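Local coordinates for protein putative thioesterase II (Thermobifida fusca, PDB 3BBJ) that is a putative thioesterase II, probably a hydrolase of acyl thioesters, built as a double hot-dog fold that pairs with a second copy of itself, at residues Leu41-Gln46 / Ile101-Leu106; Val59-Phe65 / Thr217-His223. All coordinates share one frame; numbering follows the deposited sequence.

From the N terminus, helix 38-51 comes first and contributes 41-46 to interaction 1. The chain then runs through strand 57-65, which enters interaction 2, and on to strand 99-109, whose residues 101-106 return to the helix and close the first loop within the N-terminal thioesterase domain. Interaction 2 closes only when strand 217-224 comes back to 59-65, joining the C-terminal domain to the N-terminal one. The two loops therefore cross, since 59-65 lies between the segments of interaction 1 and its partner 217-223 lies beyond them. They also meet directly: strands 57-65 and 99-109 are neighbours, with T103 O 2.8 Å from H64 N and T105 N 2.9 Å from S62 O.

Interaction 1 (Leu41-Gln46 / Ile101-Leu106); sequences LMTVLQ and ILTGTL
L102 reaches from strand 101-106 to L41 and L45, one turn apart on the helix, and its CD2 methyl does most of the touching. That methyl sits 3.7 Å from L41 CB and 3.8 Å from L45 CD1. With CG set opposite the backbone N (chi1 178°), L102 sends its branched end off the strand and onto this pair. L45 CD1 reaches further along the strand and comes within 4.1 Å of G104 N. Here, where no strand side chain intervenes, the CA atoms of L45 and G104 approach to 7.2 Å. At one end L41 CD1 meets I101 CG2 at 3.9 Å, the two side chains crossing at about a right angle, while the CD1 end of I101 leads away. At the other end L106 CD2 packs 3.9 Å from Q46 CA. The Q46 chain runs on extended past this methyl, and its amide nitrogen NE2 bonds to L192 O.

No hydrogen bond joins helix and strand, whose axes pass 9.3 Å apart and cross at -50°; apolar packing carries the contact. In the next shell T92 and L94 of the neighbouring strand touch L45, while P196 of helix 191-198 meets both the selenomethionine at M42 and Q46. Beyond the strand's other face, T103 packs on L81 of the second subunit. The curved antiparallel sheet wrapped round a long central helix is the hallmark of the hot-dog fold, and this contact is part of that wrapping in the N-terminal thioesterase domain.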
ATOM      1  N   LEU A  41     -10.823   2.188 -13.586  1.00 47.91           N
ATOM      2  CA  LEU A  41      -9.612   2.023 -14.386  1.00 48.20           C
ATOM      3  C   LEU A  41      -8.750   0.884 -13.830  1.00 49.13           C
ATOM      4  O   LEU A  41      -8.026   0.208 -14.577  1.00 48.20           O
ATOM      5  CB  LEU A  41      -8.798   3.313 -14.413  1.00 48.52           C
ATOM      6  CG  LEU A  41      -9.492   4.629 -14.792  1.00 48.58           C
ATOM      7  CD1 LEU A  41      -8.458   5.714 -14.807  1.00 47.21           C
ATOM      8  CD2 LEU A  41     -10.208   4.574 -16.154  1.00 42.73           C
HETATM    9  N   MSE A  42      -8.827   0.673 -12.510  1.00 48.87           N
HETATM   10  CA  MSE A  42      -8.139  -0.457 -11.881  1.00 47.51           C
HETATM   11  C   MSE A  42      -8.710  -1.806 -12.329  1.00 47.79           C
HETATM   12  O   MSE A  42      -7.963  -2.739 -12.618  1.00 46.87           O
HETATM   13  CB  MSE A  42      -8.174  -0.322 -10.360  1.00 46.40           C
HETATM   14  CG  MSE A  42      -7.092   0.667  -9.840  1.00 51.13           C
HETATM   15 SE   MSE A  42      -7.325   1.293  -8.019  0.75 43.00          SE
HETATM   16  CE  MSE A  42      -7.937  -0.359  -7.211  1.00 55.67           C
ATOM     17  N   THR A  43     -10.032  -1.871 -12.404  1.00 48.56           N
ATOM     18  CA  THR A  43     -10.779  -3.058 -12.772  1.00 48.72           C
ATOM     19  C   THR A  43     -10.371  -3.545 -14.158  1.00 49.46           C
ATOM     20  O   THR A  43     -10.173  -4.745 -14.392  1.00 49.95           O
ATOM     21  CB  THR A  43     -12.305  -2.741 -12.741  1.00 50.31           C
ATOM     22  OG1 THR A  43     -12.733  -2.561 -11.377  1.00 49.92           O
ATOM     23  CG2 THR A  43     -13.101  -3.846 -13.368  1.00 51.37           C
ATOM     24  N   VAL A  44     -10.242  -2.585 -15.064  1.00 50.07           N
ATOM     25  CA  VAL A  44      -9.838  -2.838 -16.443  1.00 48.85           C
ATOM     26  C   VAL A  44      -8.382  -3.297 -16.505  1.00 48.36           C
ATOM     27  O   VAL A  44      -8.051  -4.237 -17.238  1.00 49.98           O
ATOM     28  CB  VAL A  44     -10.054  -1.569 -17.307  1.00 49.21           C
ATOM     29  CG1 VAL A  44      -9.194  -1.605 -18.563  1.00 53.21           C
ATOM     30  CG2 VAL A  44     -11.533  -1.414 -17.662  1.00 47.96           C
ATOM     31  N   LEU A  45      -7.510  -2.642 -15.743  1.00 48.34           N
ATOM     32  CA  LEU A  45      -6.111  -3.022 -15.721  1.00 47.62           C
ATOM     33  C   LEU A  45      -5.959  -4.385 -15.065  1.00 47.30           C
ATOM     34  O   LEU A  45      -5.153  -5.199 -15.514  1.00 48.33           O
ATOM     35  CB  LEU A  45      -5.260  -1.989 -14.986  1.00 48.58           C
ATOM     36  CG  LEU A  45      -4.989  -0.629 -15.637  1.00 49.65           C
ATOM     37  CD1 LEU A  45      -3.889   0.079 -14.818  1.00 45.89           C
ATOM     38  CD2 LEU A  45      -4.574  -0.755 -17.112  1.00 48.48           C
ATOM     39  N   GLN A  46      -6.747  -4.658 -14.026  1.00 46.47           N
ATOM     40  CA  GLN A  46      -6.679  -5.968 -13.383  1.00 46.04           C
ATOM     41  C   GLN A  46      -6.947  -7.062 -14.396  1.00 46.42           C
ATOM     42  O   GLN A  46      -6.278  -8.103 -14.363  1.00 47.22           O
ATOM     43  CB  GLN A  46      -7.658  -6.083 -12.200  1.00 46.17           C
ATOM     44  CG  GLN A  46      -7.648  -7.469 -11.518  1.00 42.59           C
ATOM     45  CD  GLN A  46      -8.497  -7.523 -10.249  1.00 47.71           C
ATOM     46  OE1 GLN A  46      -8.200  -6.853  -9.266  1.00 46.27           O
ATOM     47  NE2 GLN A  46      -9.546  -8.353 -10.264  1.00 48.04           N
ATOM     48  N   ILE A 101      -2.037   7.197 -18.412  1.00 54.01           N
ATOM     49  CA  ILE A 101      -3.036   7.576 -17.427  1.00 52.19           C
ATOM     50  C   ILE A 101      -2.641   7.052 -16.032  1.00 52.18           C
ATOM     51  O   ILE A 101      -2.540   7.809 -15.051  1.00 50.45           O
ATOM     52  CB  ILE A 101      -4.409   6.981 -17.842  1.00 51.60           C
ATOM     53  CG1 ILE A 101      -4.785   7.427 -19.272  1.00 50.74           C
ATOM     54  CG2 ILE A 101      -5.514   7.304 -16.813  1.00 50.02           C
ATOM     55  CD1 ILE A 101      -4.896   8.938 -19.488  1.00 51.12           C
ATOM     56  N   LEU A 102      -2.358   5.752 -16.005  1.00 52.71           N
ATOM     57  CA  LEU A 102      -2.235   4.979 -14.798  1.00 51.38           C
ATOM     58  C   LEU A 102      -1.390   3.751 -15.062  1.00 51.04           C
ATOM     59  O   LEU A 102      -1.490   3.156 -16.129  1.00 51.05           O
ATOM     60  CB  LEU A 102      -3.646   4.504 -14.430  1.00 53.85           C
ATOM     61  CG  LEU A 102      -3.857   3.603 -13.211  1.00 53.53           C
ATOM     62  CD1 LEU A 102      -3.430   4.354 -11.950  1.00 54.55           C
ATOM     63  CD2 LEU A 102      -5.302   3.195 -13.150  1.00 50.13           C
ATOM     64  N   THR A 103      -0.560   3.373 -14.089  1.00 50.99           N
ATOM     65  CA  THR A 103       0.177   2.110 -14.151  1.00 49.55           C
ATOM     66  C   THR A 103      -0.048   1.296 -12.877  1.00 48.64           C
ATOM     67  O   THR A 103      -0.110   1.840 -11.786  1.00 47.86           O
ATOM     68  CB  THR A 103       1.676   2.293 -14.383  1.00 48.20           C
ATOM     69  OG1 THR A 103       2.276   1.003 -14.555  1.00 54.95           O
ATOM     70  CG2 THR A 103       2.336   2.995 -13.223  1.00 46.14           C
ATOM     71  N   GLY A 104      -0.207  -0.014 -13.063  1.00 47.79           N
ATOM     72  CA  GLY A 104      -0.366  -0.957 -11.973  1.00 47.64           C
ATOM     73  C   GLY A 104       0.644  -2.092 -12.078  1.00 48.14           C
ATOM     74  O   GLY A 104       1.091  -2.428 -13.176  1.00 48.78           O
ATOM     75  N   THR A 105       1.073  -2.621 -10.929  1.00 47.31           N
ATOM     76  CA  THR A 105       1.880  -3.835 -10.898  1.00 45.14           C
ATOM     77  C   THR A 105       1.105  -4.750  -9.968  1.00 45.20           C
ATOM     78  O   THR A 105       0.638  -4.325  -8.927  1.00 45.29           O
ATOM     79  CB  THR A 105       3.319  -3.578 -10.456  1.00 46.41           C
ATOM     80  OG1 THR A 105       3.876  -2.562 -11.299  1.00 46.56           O
ATOM     81  CG2 THR A 105       4.174  -4.865 -10.569  1.00 37.51           C
ATOM     82  N   LEU A 106       0.882  -5.975 -10.412  1.00 45.74           N
ATOM     83  CA  LEU A 106       0.034  -6.900  -9.698  1.00 45.60           C
ATOM     84  C   LEU A 106       0.744  -8.203  -9.457  1.00 45.33           C
ATOM     85  O   LEU A 106       1.230  -8.840 -10.400  1.00 46.65           O
ATOM     86  CB  LEU A 106      -1.282  -7.162 -10.469  1.00 46.39           C
ATOM     87  CG  LEU A 106      -2.291  -6.005 -10.620  1.00 44.55           C
ATOM     88  CD1 LEU A 106      -1.853  -5.019 -11.697  1.00 46.57           C
ATOM     89  CD2 LEU A 106      -3.678  -6.517 -10.932  1.00 45.62           C
TER

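Interaction 2 (Val59-Phe65 / Thr217-His223); sequences VSSSYHF and TVELTWH
S61 pairs with W222, and Y63 with L220, as antiparallel hydrogen-bonded pairs that join the N- and C-terminal hot-dog domains in the manner of a double hot-dog. Each pair is closed by two backbone bonds, among them Y63 N to L220 O at 2.7 Å. A further bond, F65 N to V218 O, is straight at the hydrogen (174°), although its donor stands above the carbonyl plane.

The face bearing S60, S62 and H64 carries polar side-chain contacts. S60 OG donates to H223 ND1 over 3.0 Å, tilted somewhat from the imidazole plane. H64 NE2 bonds to S62 OG of the second subunit.

Two CH-pi contacts cover rings. On this same face E219 CG lies over one side of the H64 ring, 3.6 Å from its centre, and a bend at chi2 (-75°) brings OE2 round to accept from T221 OG1 with its syn lone pair. An alanine in place of E219 would probably take away the CH-pi contact over H64 and deprive T221 OG1 of its acceptor within the strand. Likewise T217 CB sits over F65, and T217 OG1 is held by Q266.

On the other face Y63 and W222 lie side by side, pointing the same way, against M42 of helix 38-51. One water ties them together: it accepts from W222 NE1 at 3.1 Å, bonds S61 OG, and lies in the plane of the Y63 ring, 2.6 Å from Y63 OH.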
ATOM      1  N   VAL A  59      -3.408 -10.729  -5.992  1.00 49.18           N
ATOM      2  CA  VAL A  59      -3.210 -10.786  -4.537  1.00 49.35           C
ATOM      3  C   VAL A  59      -2.653  -9.496  -3.946  1.00 48.24           C
ATOM      4  O   VAL A  59      -3.051  -9.114  -2.837  1.00 46.26           O
ATOM      5  CB  VAL A  59      -2.395 -12.032  -4.131  1.00 49.91           C
ATOM      6  CG1 VAL A  59      -1.980 -11.958  -2.679  1.00 50.29           C
ATOM      7  CG2 VAL A  59      -3.262 -13.292  -4.381  1.00 51.06           C
ATOM      8  N   SER A  60      -1.739  -8.835  -4.665  1.00 47.47           N
ATOM      9  CA  SER A  60      -1.321  -7.474  -4.302  1.00 49.21           C
ATOM     10  C   SER A  60      -1.240  -6.649  -5.563  1.00 48.18           C
ATOM     11  O   SER A  60      -0.562  -7.029  -6.510  1.00 47.87           O
ATOM     12  CB  SER A  60       0.033  -7.428  -3.591  1.00 48.97           C
ATOM     13  OG  SER A  60       0.065  -8.347  -2.521  1.00 56.07           O
ATOM     14  N   SER A  61      -1.919  -5.503  -5.544  1.00 47.15           N
ATOM     15  CA  SER A  61      -1.971  -4.609  -6.679  1.00 45.84           C
ATOM     16  C   SER A  61      -1.630  -3.185  -6.230  1.00 45.24           C
ATOM     17  O   SER A  61      -2.306  -2.632  -5.370  1.00 45.67           O
ATOM     18  CB  SER A  61      -3.373  -4.660  -7.287  1.00 46.01           C
ATOM     19  OG  SER A  61      -3.786  -6.002  -7.534  1.00 45.40           O
ATOM     20  N   SER A  62      -0.580  -2.616  -6.823  1.00 44.20           N
ATOM     21  CA  SER A  62      -0.154  -1.233  -6.584  1.00 43.47           C
ATOM     22  C   SER A  62      -0.300  -0.416  -7.853  1.00 44.62           C
ATOM     23  O   SER A  62       0.255  -0.768  -8.911  1.00 44.86           O
ATOM     24  CB  SER A  62       1.301  -1.171  -6.146  1.00 41.48           C
ATOM     25  OG  SER A  62       2.076  -2.100  -6.873  1.00 43.17           O
ATOM     26  N   TYR A  63      -1.017   0.698  -7.727  1.00 43.58           N
ATOM     27  CA  TYR A  63      -1.318   1.545  -8.854  1.00 43.10           C
ATOM     28  C   TYR A  63      -0.844   2.975  -8.604  1.00 43.97           C
ATOM     29  O   TYR A  63      -1.089   3.558  -7.533  1.00 42.11           O
ATOM     30  CB  TYR A  63      -2.824   1.566  -9.095  1.00 44.12           C
ATOM     31  CG  TYR A  63      -3.476   0.239  -9.446  1.00 42.91           C
ATOM     32  CD1 TYR A  63      -3.555  -0.177 -10.771  1.00 41.41           C
ATOM     33  CD2 TYR A  63      -4.089  -0.552  -8.470  1.00 42.34           C
ATOM     34  CE1 TYR A  63      -4.151  -1.354 -11.118  1.00 42.69           C
ATOM     35  CE2 TYR A  63      -4.720  -1.744  -8.814  1.00 44.92           C
ATOM     36  CZ  TYR A  63      -4.729  -2.144 -10.151  1.00 46.24           C
ATOM     37  OH  TYR A  63      -5.332  -3.313 -10.546  1.00 45.88           O
ATOM     38  N   HIS A  64      -0.195   3.544  -9.620  1.00 45.21           N
ATOM     39  CA  HIS A  64       0.228   4.949  -9.603  1.00 44.77           C
ATOM     40  C   HIS A  64      -0.527   5.704 -10.680  1.00 44.94           C
ATOM     41  O   HIS A  64      -0.498   5.294 -11.830  1.00 44.41           O
ATOM     42  CB  HIS A  64       1.733   5.045  -9.789  1.00 41.96           C
ATOM     43  CG  HIS A  64       2.492   4.668  -8.557  1.00 44.07           C
ATOM     44  ND1 HIS A  64       3.054   5.604  -7.720  1.00 34.34           N
ATOM     45  CD2 HIS A  64       2.712   3.462  -7.977  1.00 41.36           C
ATOM     46  CE1 HIS A  64       3.645   4.981  -6.713  1.00 40.44           C
ATOM     47  NE2 HIS A  64       3.439   3.684  -6.838  1.00 38.39           N
ATOM     48  N   PHE A  65      -1.215   6.783 -10.290  1.00 46.17           N
ATOM     49  CA  PHE A  65      -2.103   7.553 -11.176  1.00 46.34           C
ATOM     50  C   PHE A  65      -1.379   8.772 -11.664  1.00 47.93           C
ATOM     51  O   PHE A  65      -0.934   9.578 -10.861  1.00 50.11           O
ATOM     52  CB  PHE A  65      -3.374   7.996 -10.432  1.00 46.58           C
ATOM     53  CG  PHE A  65      -4.254   6.860 -10.038  1.00 47.26           C
ATOM     54  CD1 PHE A  65      -3.984   6.122  -8.904  1.00 43.51           C
ATOM     55  CD2 PHE A  65      -5.344   6.499 -10.827  1.00 50.35           C
ATOM     56  CE1 PHE A  65      -4.788   5.019  -8.564  1.00 49.58           C
ATOM     57  CE2 PHE A  65      -6.156   5.417 -10.479  1.00 50.36           C
ATOM     58  CZ  PHE A  65      -5.876   4.678  -9.354  1.00 46.16           C
ATOM     59  N   THR A 217      -6.398  10.515  -6.726  1.00 47.89           N
ATOM     60  CA  THR A 217      -5.536   9.522  -6.097  1.00 45.09           C
ATOM     61  C   THR A 217      -4.152   9.641  -6.667  1.00 43.98           C
ATOM     62  O   THR A 217      -3.976   9.826  -7.865  1.00 44.23           O
ATOM     63  CB  THR A 217      -6.024   8.089  -6.341  1.00 44.48           C
ATOM     64  OG1 THR A 217      -7.382   7.994  -5.933  1.00 37.62           O
ATOM     65  CG2 THR A 217      -5.198   7.089  -5.547  1.00 39.22           C
ATOM     66  N   VAL A 218      -3.160   9.545  -5.787  1.00 44.54           N
ATOM     67  CA  VAL A 218      -1.782   9.528  -6.214  1.00 43.00           C
ATOM     68  C   VAL A 218      -1.317   8.073  -6.278  1.00 43.21           C
ATOM     69  O   VAL A 218      -0.710   7.669  -7.272  1.00 43.87           O
ATOM     70  CB  VAL A 218      -0.897  10.365  -5.300  1.00 42.88           C
ATOM     71  CG1 VAL A 218       0.557  10.112  -5.642  1.00 41.25           C
ATOM     72  CG2 VAL A 218      -1.264  11.840  -5.446  1.00 39.46           C
ATOM     73  N   GLU A 219      -1.622   7.296  -5.226  1.00 42.53           N
ATOM     74  CA  GLU A 219      -1.213   5.901  -5.145  1.00 40.09           C
ATOM     75  C   GLU A 219      -2.264   5.091  -4.412  1.00 40.21           C
ATOM     76  O   GLU A 219      -2.815   5.549  -3.448  1.00 41.26           O
ATOM     77  CB  GLU A 219       0.151   5.789  -4.428  1.00 42.35           C
ATOM     78  CG  GLU A 219       0.914   4.427  -4.617  1.00 43.72           C
ATOM     79  CD  GLU A 219       0.358   3.266  -3.817  1.00 46.16           C
ATOM     80  OE1 GLU A 219      -0.135   3.465  -2.689  1.00 45.27           O
ATOM     81  OE2 GLU A 219       0.438   2.124  -4.321  1.00 51.07           O
ATOM     82  N   LEU A 220      -2.564   3.889  -4.899  1.00 41.52           N
ATOM     83  CA  LEU A 220      -3.416   2.942  -4.182  1.00 40.83           C
ATOM     84  C   LEU A 220      -2.805   1.565  -4.335  1.00 41.38           C
ATOM     85  O   LEU A 220      -2.474   1.141  -5.451  1.00 41.59           O
ATOM     86  CB  LEU A 220      -4.863   2.953  -4.714  1.00 41.92           C
ATOM     87  CG  LEU A 220      -5.897   1.995  -4.098  1.00 39.38           C
ATOM     88  CD1 LEU A 220      -7.324   2.427  -4.412  1.00 35.58           C
ATOM     89  CD2 LEU A 220      -5.689   0.552  -4.551  1.00 36.20           C
ATOM     90  N   THR A 221      -2.618   0.897  -3.198  1.00 40.95           N
ATOM     91  CA  THR A 221      -2.244  -0.494  -3.130  1.00 40.43           C
ATOM     92  C   THR A 221      -3.311  -1.233  -2.323  1.00 41.73           C
ATOM     93  O   THR A 221      -3.721  -0.770  -1.262  1.00 41.95           O
ATOM     94  CB  THR A 221      -0.921  -0.725  -2.422  1.00 41.08           C
ATOM     95  OG1 THR A 221       0.142  -0.132  -3.175  1.00 42.69           O
ATOM     96  CG2 THR A 221      -0.665  -2.232  -2.291  1.00 38.53           C
ATOM     97  N   TRP A 222      -3.765  -2.366  -2.842  1.00 42.31           N
ATOM     98  CA  TRP A 222      -4.757  -3.171  -2.151  1.00 43.71           C
ATOM     99  C   TRP A 222      -4.449  -4.682  -2.251  1.00 43.62           C
ATOM    100  O   TRP A 222      -3.856  -5.162  -3.206  1.00 44.35           O
ATOM    101  CB  TRP A 222      -6.175  -2.824  -2.630  1.00 43.40           C
ATOM    102  CG  TRP A 222      -6.582  -3.500  -3.879  1.00 42.12           C
ATOM    103  CD1 TRP A 222      -6.400  -3.048  -5.143  1.00 44.37           C
ATOM    104  CD2 TRP A 222      -7.256  -4.756  -3.995  1.00 44.28           C
ATOM    105  NE1 TRP A 222      -6.909  -3.939  -6.046  1.00 43.60           N
ATOM    106  CE2 TRP A 222      -7.429  -5.008  -5.370  1.00 45.26           C
ATOM    107  CE3 TRP A 222      -7.719  -5.698  -3.072  1.00 41.44           C
ATOM    108  CZ2 TRP A 222      -8.051  -6.162  -5.849  1.00 44.93           C
ATOM    109  CZ3 TRP A 222      -8.331  -6.839  -3.541  1.00 44.42           C
ATOM    110  CH2 TRP A 222      -8.501  -7.061  -4.922  1.00 46.00           C
ATOM    111  N   HIS A 223      -4.835  -5.409  -1.221  1.00 45.73           N
ATOM    112  CA  HIS A 223      -4.518  -6.824  -1.123  1.00 46.15           C
ATOM    113  C   HIS A 223      -5.773  -7.688  -1.001  1.00 45.69           C
ATOM    114  O   HIS A 223      -6.678  -7.374  -0.224  1.00 47.47           O
ATOM    115  CB  HIS A 223      -3.638  -7.051   0.109  1.00 46.28           C
ATOM    116  CG  HIS A 223      -2.405  -6.209   0.135  1.00 45.35           C
ATOM    117  ND1 HIS A 223      -1.396  -6.345  -0.792  1.00 52.15           N
ATOM    118  CD2 HIS A 223      -1.996  -5.249   0.994  1.00 48.84           C
ATOM    119  CE1 HIS A 223      -0.426  -5.495  -0.515  1.00 53.85           C
ATOM    120  NE2 HIS A 223      -0.766  -4.813   0.562  1.00 51.90           N
TER
HETATM  121  O   HOH W   1      -6.316  -5.051  -8.880  1.00 33.77           O
HETATM  122  O   HOH W   2      -4.655  -6.977  -5.418  1.00 39.73           O
HETATM  123  O   HOH W   3       2.429   8.125  -8.536  1.00 55.79           O
HETATM  124  O   HOH W   4      -2.447  11.430  -9.651  1.00 46.37           O